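Local coordinates for protein DNA-3-methyladenine glycosidase II, putative (Deinococcus radiodurans, PDB 2YG9) that is a putative DNA glycosidase of the helix-hairpin-helix (HhH-GPD) superfamily of base excision DNA repair proteins, built mainly of helices, at residues Val109-Trp113 with Ala114-Thr118; Leu99-Gly103 with Asp104-Gly108; Gly63-Val66 with Arg67-Gly71; Val149-Pro152 with Gly153-Arg156. All coordinates share one frame; numbering follows the deposited sequence. Where two conformers were deposited one is given.

Contact 1 of 4, residues Val109-Trp113 with Ala114-Thr118; sequences VGLSW and AKVRT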
# COMPACT_ATOMS: atom_id res chain seq x y z
N VAL A 109 -14.81 -13.09 14.31
CA VAL A 109 -14.35 -11.75 14.61
C VAL A 109 -14.97 -10.76 13.67
O VAL A 109 -14.80 -9.59 13.85
CB VAL A 109 -12.78 -11.58 14.60
CG1 VAL A 109 -12.15 -12.47 15.65
CG2 VAL A 109 -12.18 -11.77 13.18
N GLY A 110 -15.65 -11.24 12.63
CA GLY A 110 -16.32 -10.37 11.68
C GLY A 110 -15.79 -10.39 10.27
O GLY A 110 -16.27 -9.63 9.44
N LEU A 111 -14.85 -11.28 9.98
CA LEU A 111 -14.26 -11.35 8.65
C LEU A 111 -15.16 -12.05 7.66
O LEU A 111 -15.74 -13.07 7.95
CB LEU A 111 -12.91 -12.07 8.68
CG LEU A 111 -11.75 -11.37 9.39
CD1 LEU A 111 -10.56 -12.27 9.38
CD2 LEU A 111 -11.36 -10.01 8.73
N SER A 112 -15.24 -11.51 6.47
CA SER A 112 -15.86 -12.25 5.35
C SER A 112 -15.08 -13.56 5.11
O SER A 112 -13.92 -13.67 5.50
CB SER A 112 -15.79 -11.38 4.12
OG SER A 112 -14.46 -11.21 3.73
N TRP A 113 -15.71 -14.55 4.49
CA TRP A 113 -15.01 -15.76 4.13
C TRP A 113 -13.81 -15.49 3.22
O TRP A 113 -12.77 -16.11 3.42
CB TRP A 113 -15.96 -16.76 3.45
CG TRP A 113 -16.87 -17.43 4.44
CD1 TRP A 113 -18.20 -17.26 4.54
CD2 TRP A 113 -16.49 -18.34 5.48
NE1 TRP A 113 -18.71 -18.02 5.57
CE2 TRP A 113 -17.68 -18.72 6.15
CE3 TRP A 113 -15.26 -18.91 5.88
CZ2 TRP A 113 -17.69 -19.62 7.20
CZ3 TRP A 113 -15.26 -19.79 6.93
CH2 TRP A 113 -16.46 -20.14 7.59
N ALA A 114 -13.96 -14.59 2.26
CA ALA A 114 -12.84 -14.16 1.42
C ALA A 114 -11.60 -13.73 2.27
O ALA A 114 -10.49 -14.16 2.03
CB ALA A 114 -13.28 -13.02 0.49
N LYS A 115 -11.83 -12.86 3.25
CA LYS A 115 -10.76 -12.38 4.12
C LYS A 115 -10.22 -13.46 5.03
O LYS A 115 -9.03 -13.57 5.17
CB LYS A 115 -11.21 -11.17 4.95
CG LYS A 115 -11.37 -9.89 4.18
CD LYS A 115 -12.15 -8.89 5.01
CE LYS A 115 -12.31 -7.49 4.35
NZ LYS A 115 -12.93 -6.53 5.32
N VAL A 116 -11.09 -14.34 5.56
CA VAL A 116 -10.63 -15.54 6.30
C VAL A 116 -9.61 -16.35 5.51
O VAL A 116 -8.55 -16.71 6.00
CB VAL A 116 -11.82 -16.47 6.76
CG1 VAL A 116 -11.31 -17.81 7.34
CG2 VAL A 116 -12.67 -15.74 7.77
N ARG A 117 -9.93 -16.59 4.25
CA ARG A 117 -9.13 -17.40 3.36
C ARG A 117 -7.79 -16.74 3.06
O ARG A 117 -6.73 -17.40 3.06
CB ARG A 117 -9.88 -17.64 2.05
CG ARG A 117 -9.06 -18.28 0.94
CD ARG A 117 -9.93 -18.62 -0.30
NE ARG A 117 -10.92 -19.66 0.00
CZ ARG A 117 -10.67 -20.96 0.17
NH1 ARG A 117 -9.42 -21.42 0.09
NH2 ARG A 117 -11.68 -21.81 0.42
N THR A 118 -7.86 -15.47 2.76
CA THR A 118 -6.65 -14.65 2.52
C THR A 118 -5.73 -14.64 3.72
O THR A 118 -4.55 -14.94 3.62
CB THR A 118 -7.06 -13.20 2.17
OG1 THR A 118 -7.82 -13.20 0.96
CG2 THR A 118 -5.84 -12.31 2.04
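The N-terminal cap of helix 113-127 is made here, just after the chain leaves helix 103-108 through a Schellman motif at Gly-110, whose positive phi suits a residue without a side chain. Ser-112 is the N-cap. Its hydroxyl, set between backbone N and carbonyl carbon (chi1 66°), turns back over the first turn, where OG accepts from Lys-115 N at 3.1 Å. A small side chain with an acceptor one bond beyond CB suits this place. The Ser-112 carbonyl O opens the regular bonding, taking Val-116 N at 2.9 Å along a nearly straight N-H line (171°). Leu-111, just before the cap, rests its CB 3.8 Å from Val-116 CG2, a hydrophobic staple, while its CD2 methyl meets Lys-115 CB at 4.0 Å, the two side chains crossing at about a right angle. Beyond CG the Lys-115 chain runs out extended, taking NZ to Ala-70 O and Gln-72 O near the end of helix 61-71. Trp-113, exposed, makes a cation-pi contact with Arg-107. The serine hydroxyl thus gives Lys-115 N, an amide of the first turn, a side-chain acceptor, and the staple pins the incoming loop to that turn.

Contact 2 of 4, residues Leu99-Gly103 with Asp104-Gly108; sequences LKVSG and DDLRG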
# COMPACT_ATOMS: atom_id res chain seq x y z
N LEU A 99 -2.91 -19.72 12.52
CA LEU A 99 -3.20 -21.07 12.05
C LEU A 99 -3.80 -22.01 13.11
O LEU A 99 -4.33 -23.08 12.78
CB LEU A 99 -1.94 -21.68 11.46
CG LEU A 99 -1.43 -21.02 10.18
CD1 LEU A 99 -0.11 -21.68 9.70
CD2 LEU A 99 -2.50 -21.06 9.10
N LYS A 100 -3.78 -21.61 14.36
CA LYS A 100 -4.37 -22.42 15.41
C LYS A 100 -5.78 -21.93 15.75
O LYS A 100 -6.51 -22.54 16.53
CB LYS A 100 -3.47 -22.39 16.63
CG LYS A 100 -2.17 -23.10 16.45
CD LYS A 100 -1.42 -23.08 17.78
CE LYS A 100 0.04 -23.30 17.58
NZ LYS A 100 0.20 -24.68 17.10
N VAL A 101 -6.17 -20.82 15.15
CA VAL A 101 -7.51 -20.30 15.25
C VAL A 101 -8.35 -20.95 14.14
O VAL A 101 -7.88 -21.08 13.01
CB VAL A 101 -7.46 -18.78 15.12
CG1 VAL A 101 -8.83 -18.19 15.23
CG2 VAL A 101 -6.53 -18.22 16.21
N SER A 102 -9.55 -21.41 14.46
CA SER A 102 -10.37 -22.09 13.47
C SER A 102 -10.93 -21.06 12.46
O SER A 102 -11.01 -19.88 12.77
CB SER A 102 -11.53 -22.79 14.17
OG SER A 102 -12.34 -21.86 14.85
N GLY A 103 -11.34 -21.50 11.28
CA GLY A 103 -12.01 -20.58 10.36
C GLY A 103 -13.28 -19.99 10.95
O GLY A 103 -13.65 -18.85 10.67
N ASP A 104 -13.96 -20.78 11.78
CA ASP A 104 -15.18 -20.34 12.42
C ASP A 104 -14.91 -19.21 13.41
O ASP A 104 -15.70 -18.27 13.48
CB ASP A 104 -15.92 -21.51 13.09
CG ASP A 104 -16.52 -22.44 12.09
OD1 ASP A 104 -16.56 -22.12 10.85
OD2 ASP A 104 -16.94 -23.54 12.53
N ASP A 105 -13.79 -19.26 14.12
CA ASP A 105 -13.44 -18.17 15.01
C ASP A 105 -12.94 -16.93 14.25
O ASP A 105 -13.16 -15.82 14.71
CB ASP A 105 -12.46 -18.64 16.10
CG ASP A 105 -13.13 -19.63 17.09
OD1 ASP A 105 -14.39 -19.69 17.16
OD2 ASP A 105 -12.41 -20.37 17.77
N LEU A 106 -12.28 -17.10 13.11
CA LEU A 106 -11.91 -15.95 12.29
C LEU A 106 -13.14 -15.30 11.67
O LEU A 106 -13.23 -14.08 11.63
CB LEU A 106 -10.93 -16.33 11.20
CG LEU A 106 -9.58 -16.80 11.75
CD1 LEU A 106 -8.76 -17.42 10.64
CD2 LEU A 106 -8.83 -15.63 12.44
N ARG A 107 -14.10 -16.10 11.21
CA ARG A 107 -15.39 -15.55 10.81
C ARG A 107 -16.02 -14.79 11.96
O ARG A 107 -16.58 -13.71 11.80
CB ARG A 107 -16.35 -16.65 10.39
CG ARG A 107 -16.17 -17.06 8.99
CD ARG A 107 -16.73 -15.97 8.04
NE ARG A 107 -18.17 -16.05 7.78
CZ ARG A 107 -18.93 -15.03 7.37
NH1 ARG A 107 -18.43 -13.81 7.26
NH2 ARG A 107 -20.22 -15.23 7.08
N GLY A 108 -15.90 -15.40 13.12
CA GLY A 108 -16.42 -14.89 14.39
C GLY A 108 -15.98 -13.51 14.77
O GLY A 108 -16.72 -12.79 15.45
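Val-101 and Leu-106 meet at about a right angle, the valine CG1 methyl lying 3.8 Å from the leucine CD2 methyl; flanking the N-cap as they do, they form a hydrophobic staple. That same CG1 also touches Asp-105 CB at 3.8 Å, so one branch of the valine packs against two successive residues of the helix's first turn. It can do so because CG1 stands opposite the backbone N (chi1 -180°), which carries it forward over the turn. A short apolar side chain suits the place, as it needs to reach only the first turn.

Next in the chain comes Ser-102, the N-cap. Its OG is folded back toward the helix (chi1 61°) and accepts from Asp-105 N at 3.1 Å, with an N-H...O angle of 151°. The carboxylate of Asp-105 comes close to the same hydroxyl, CG lying 3.3 Å from Ser-102 OG. Asp-104 and Asp-105 both lie in the first turn, where the helix dipole would probably favour a carboxylate. Backbone bonds then take over: Ser-102 O receives Leu-106 N at 3.1 Å, and Gly-103 O receives Arg-107 N at 2.8 Å.

Farther along, Arg-107 bends at chi2 and chi3 and sends NH1 to Leu-111 O. Helix 103-108 is short and lies near the surface; Leu-106 touches Gln-120 of helix 113-127, and both Val-101 and Leu-106 lean on Leu-89, in the loop that follows helix 76-87.

Contact 3 of 4, residues Gly63-Val66 with Arg67-Gly71; sequences GRLV and RSVAG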
# COMPACT_ATOMS: atom_id res chain seq x y z
N GLY A 63 1.66 -8.59 10.11
CA GLY A 63 0.58 -7.92 10.79
C GLY A 63 -0.01 -6.78 9.98
O GLY A 63 -1.22 -6.64 9.94
N ARG A 64 0.83 -5.96 9.34
CA ARG A 64 0.29 -4.89 8.49
C ARG A 64 -0.46 -5.42 7.29
O ARG A 64 -1.45 -4.80 6.88
CB ARG A 64 1.34 -3.91 8.03
CG ARG A 64 1.83 -2.92 9.14
CD ARG A 64 0.78 -1.90 9.53
NE ARG A 64 0.44 -1.02 8.40
CZ ARG A 64 1.20 -0.01 7.96
NH1 ARG A 64 2.33 0.31 8.55
NH2 ARG A 64 0.81 0.70 6.92
N LEU A 65 0.01 -6.54 6.74
CA LEU A 65 -0.70 -7.23 5.66
C LEU A 65 -2.08 -7.64 6.14
O LEU A 65 -3.08 -7.35 5.46
CB LEU A 65 0.08 -8.43 5.10
CG LEU A 65 -0.65 -9.08 3.89
CD1 LEU A 65 -0.93 -8.07 2.75
CD2 LEU A 65 0.13 -10.26 3.42
N VAL A 66 -2.14 -8.26 7.30
CA VAL A 66 -3.39 -8.74 7.88
C VAL A 66 -4.31 -7.57 8.18
O VAL A 66 -5.48 -7.62 7.85
CB VAL A 66 -3.16 -9.61 9.16
CG1 VAL A 66 -4.48 -9.80 9.91
CG2 VAL A 66 -2.51 -10.94 8.79
N ARG A 67 -3.75 -6.47 8.71
CA ARG A 67 -4.55 -5.24 8.94
C ARG A 67 -5.19 -4.74 7.64
O ARG A 67 -6.36 -4.42 7.62
CB ARG A 67 -3.70 -4.10 9.53
CG ARG A 67 -4.57 -2.95 10.08
CD ARG A 67 -3.75 -1.75 10.44
NE ARG A 67 -3.09 -1.89 11.74
CZ ARG A 67 -3.64 -1.57 12.92
NH1 ARG A 67 -4.89 -1.13 13.02
NH2 ARG A 67 -2.92 -1.73 14.03
N SER A 68 -4.40 -4.68 6.58
CA SER A 68 -4.85 -4.17 5.29
C SER A 68 -6.04 -5.02 4.78
O SER A 68 -7.11 -4.48 4.44
CB SER A 68 -3.68 -4.18 4.30
OG SER A 68 -4.14 -4.08 2.95
N VAL A 69 -5.84 -6.33 4.77
CA VAL A 69 -6.82 -7.28 4.29
C VAL A 69 -8.12 -7.17 5.09
O VAL A 69 -9.21 -7.01 4.53
CB VAL A 69 -6.27 -8.72 4.35
CG1 VAL A 69 -7.35 -9.76 4.10
CG2 VAL A 69 -5.11 -8.87 3.37
N ALA A 70 -7.99 -7.25 6.40
CA ALA A 70 -9.12 -7.16 7.31
C ALA A 70 -9.92 -5.89 7.18
O ALA A 70 -11.14 -5.93 7.26
CB ALA A 70 -8.66 -7.33 8.74
N GLY A 71 -9.24 -4.76 6.97
CA GLY A 71 -9.89 -3.48 6.85
C GLY A 71 -10.57 -3.15 5.53
O GLY A 71 -11.27 -2.17 5.48
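Gly-63 O accepts from Arg-67 N at 2.8 Å, the shortest of four successive i to i+4 bonds across this piece of helix. Ser-68 N to Arg-64 O and Val-69 N to Leu-65 O follow, and Ala-70 N reaches Val-66 O at 2.9 Å with an N-H...O angle of 169°. The side chains of the second half sit over the carbonyls of the first. Val-69 CG2 lies 3.3 Å from Leu-65 O, and Ala-70 CB lies equally near Val-66 O. Leu-65 starts out away from the following turn, but its end comes round to meet Val-69, CD1 to CG2 at 4.3 Å.

All this belongs to helix 61-71, an inner helix of the mainly helical HhH-GPD fold, and its residue types follow its surroundings. Val-69 packs on Thr-118 and Val-119 of helix 113-127, Val-66 on Tyr-83 and Leu-86 of helix 76-87, and Leu-65 on Phe-162 of helix 156-166. Small Ala-70 lets Leu-86 and Leu-111 come close.

The partly exposed side carries two arginines. Arg-67, with CG anti to the backbone N (chi1 -166°) and the chain bent at chi3, gives NH1 to Gln-80 OE1. Arg-64 is bent at each of its first three torsions, and its NE lies 4.9 Å from Arg-67 NE; like charges this near would be expected to repel mildly, and Arg-64 NH2 has a weak bond to Phe-165 O.

Contact 4 of 4, residues Val149-Pro152 with Gly153-Arg156; sequences VQLP and GIGR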
# COMPACT_ATOMS: atom_id res chain seq x y z
N VAL A 149 0.72 -11.59 -4.74
CA VAL A 149 -0.30 -11.87 -5.76
C VAL A 149 -0.76 -13.33 -5.78
O VAL A 149 -1.92 -13.59 -6.06
CB VAL A 149 0.17 -11.42 -7.19
CG1 VAL A 149 -0.67 -12.06 -8.34
CG2 VAL A 149 0.10 -9.88 -7.26
N GLN A 150 0.13 -14.25 -5.46
CA GLN A 150 -0.23 -15.69 -5.45
C GLN A 150 -1.21 -16.05 -4.36
O GLN A 150 -1.84 -17.10 -4.41
CB GLN A 150 1.00 -16.60 -5.34
CG GLN A 150 1.75 -16.69 -6.62
CD GLN A 150 0.86 -17.05 -7.83
OE1 GLN A 150 0.30 -18.17 -7.90
NE2 GLN A 150 0.71 -16.09 -8.78
N LEU A 151 -1.38 -15.18 -3.37
CA LEU A 151 -2.33 -15.43 -2.29
C LEU A 151 -3.73 -15.10 -2.79
O LEU A 151 -3.89 -14.09 -3.51
CB LEU A 151 -1.99 -14.60 -1.05
CG LEU A 151 -0.60 -14.88 -0.44
CD1 LEU A 151 -0.29 -13.84 0.66
CD2 LEU A 151 -0.53 -16.31 0.07
N PRO A 152 -4.74 -15.91 -2.40
CA PRO A 152 -6.11 -15.63 -2.84
C PRO A 152 -6.58 -14.31 -2.23
O PRO A 152 -6.29 -14.05 -1.07
CB PRO A 152 -6.91 -16.78 -2.25
CG PRO A 152 -6.11 -17.27 -1.07
CD PRO A 152 -4.67 -17.06 -1.48
N GLY A 153 -7.26 -13.48 -3.01
CA GLY A 153 -7.79 -12.19 -2.52
C GLY A 153 -6.81 -11.03 -2.56
O GLY A 153 -7.18 -9.88 -2.27
N ILE A 154 -5.56 -11.31 -2.88
CA ILE A 154 -4.55 -10.27 -2.93
C ILE A 154 -4.10 -10.20 -4.38
O ILE A 154 -3.54 -11.17 -4.88
CB ILE A 154 -3.35 -10.55 -1.98
CG1 ILE A 154 -3.84 -10.56 -0.50
CG2 ILE A 154 -2.22 -9.54 -2.27
CD1 ILE A 154 -2.78 -10.77 0.56
N GLY A 155 -4.44 -9.09 -5.06
CA GLY A 155 -4.01 -8.83 -6.42
C GLY A 155 -2.81 -7.90 -6.41
O GLY A 155 -2.25 -7.57 -5.35
N ARG A 156 -2.43 -7.47 -7.61
CA ARG A 156 -1.33 -6.54 -7.77
C ARG A 156 -1.58 -5.22 -6.99
O ARG A 156 -0.68 -4.68 -6.38
CB ARG A 156 -1.16 -6.23 -9.24
CG ARG A 156 -0.13 -5.19 -9.55
CD ARG A 156 0.45 -5.42 -10.92
NE ARG A 156 1.74 -4.82 -10.89
CZ ARG A 156 2.90 -5.43 -10.98
NH1 ARG A 156 3.07 -6.72 -11.30
NH2 ARG A 156 3.94 -4.65 -10.84
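Leu-151 and Ile-154 stand side by side and point the same way, with their CD1 methyls 4.0 Å apart. Both place their first branch beside the backbone N: Leu-151 CG at chi1 -60° and Ile-154 CG1 at chi1 -64°. Both continue nearly straight at chi2, which brings the CD1 methyls level with each other. Long aliphatic residues suit the pair, since Ile-154 goes on to touch Leu-65 and Val-69 of helix 61-71, and Leu-151 rests on Ala-125 of helix 113-127.

The turn that brings them together is type II, from Leu-151 to Ile-154. Ile-154 N donates to Leu-151 O at 3.3 Å, a long bond whose donor stands above the carbonyl plane. Pro-152 fills the second position, where its ring fixes phi. Gly-153 fills the third, where phi is positive and a CB would clash with Pro-152 O. Thr-118 OG1 on helix 113-127 probably donates to Pro-152 O, though Ala-114 O is also near.

Across the bend, the CG2 branch of Val-149 lies 3.5 Å from Arg-156 N, and Val-149 CA makes a CH...O contact of 3.4 Å to Ile-154 O. Arg-156 leads away with an extended chain to salt bridges with Glu-142 and Glu-160. Helix 141-149, the Leu-Pro-Gly-Ile-Gly hairpin, Gly-155 as N-cap and helix 156-166 together form the helix-hairpin-helix that gives this superfamily its name.

Contact 3 is buried, contact 1 only partly so, and contacts 2 and 4 are surface contacts. Contacts 1 and 2 are successive serine N-caps on neighbouring helices, with centres about 9 Å apart and joined through Arg-107 and Trp-113; contact 2 has aspartates in its first turn, where contact 1 has alanine and lysine. Contact 3 relies on regular helix bonds and aliphatic side chains, whereas contact 4 relies on a proline-glycine turn. Helix 113-127, which contact 1 begins, touches all the others: Lys-115 reaches contact 3, and Thr-118 reaches contact 4. Contacts 3 and 4 meet through Leu-65, Val-69 and Ile-154, while contact 2 touches neither.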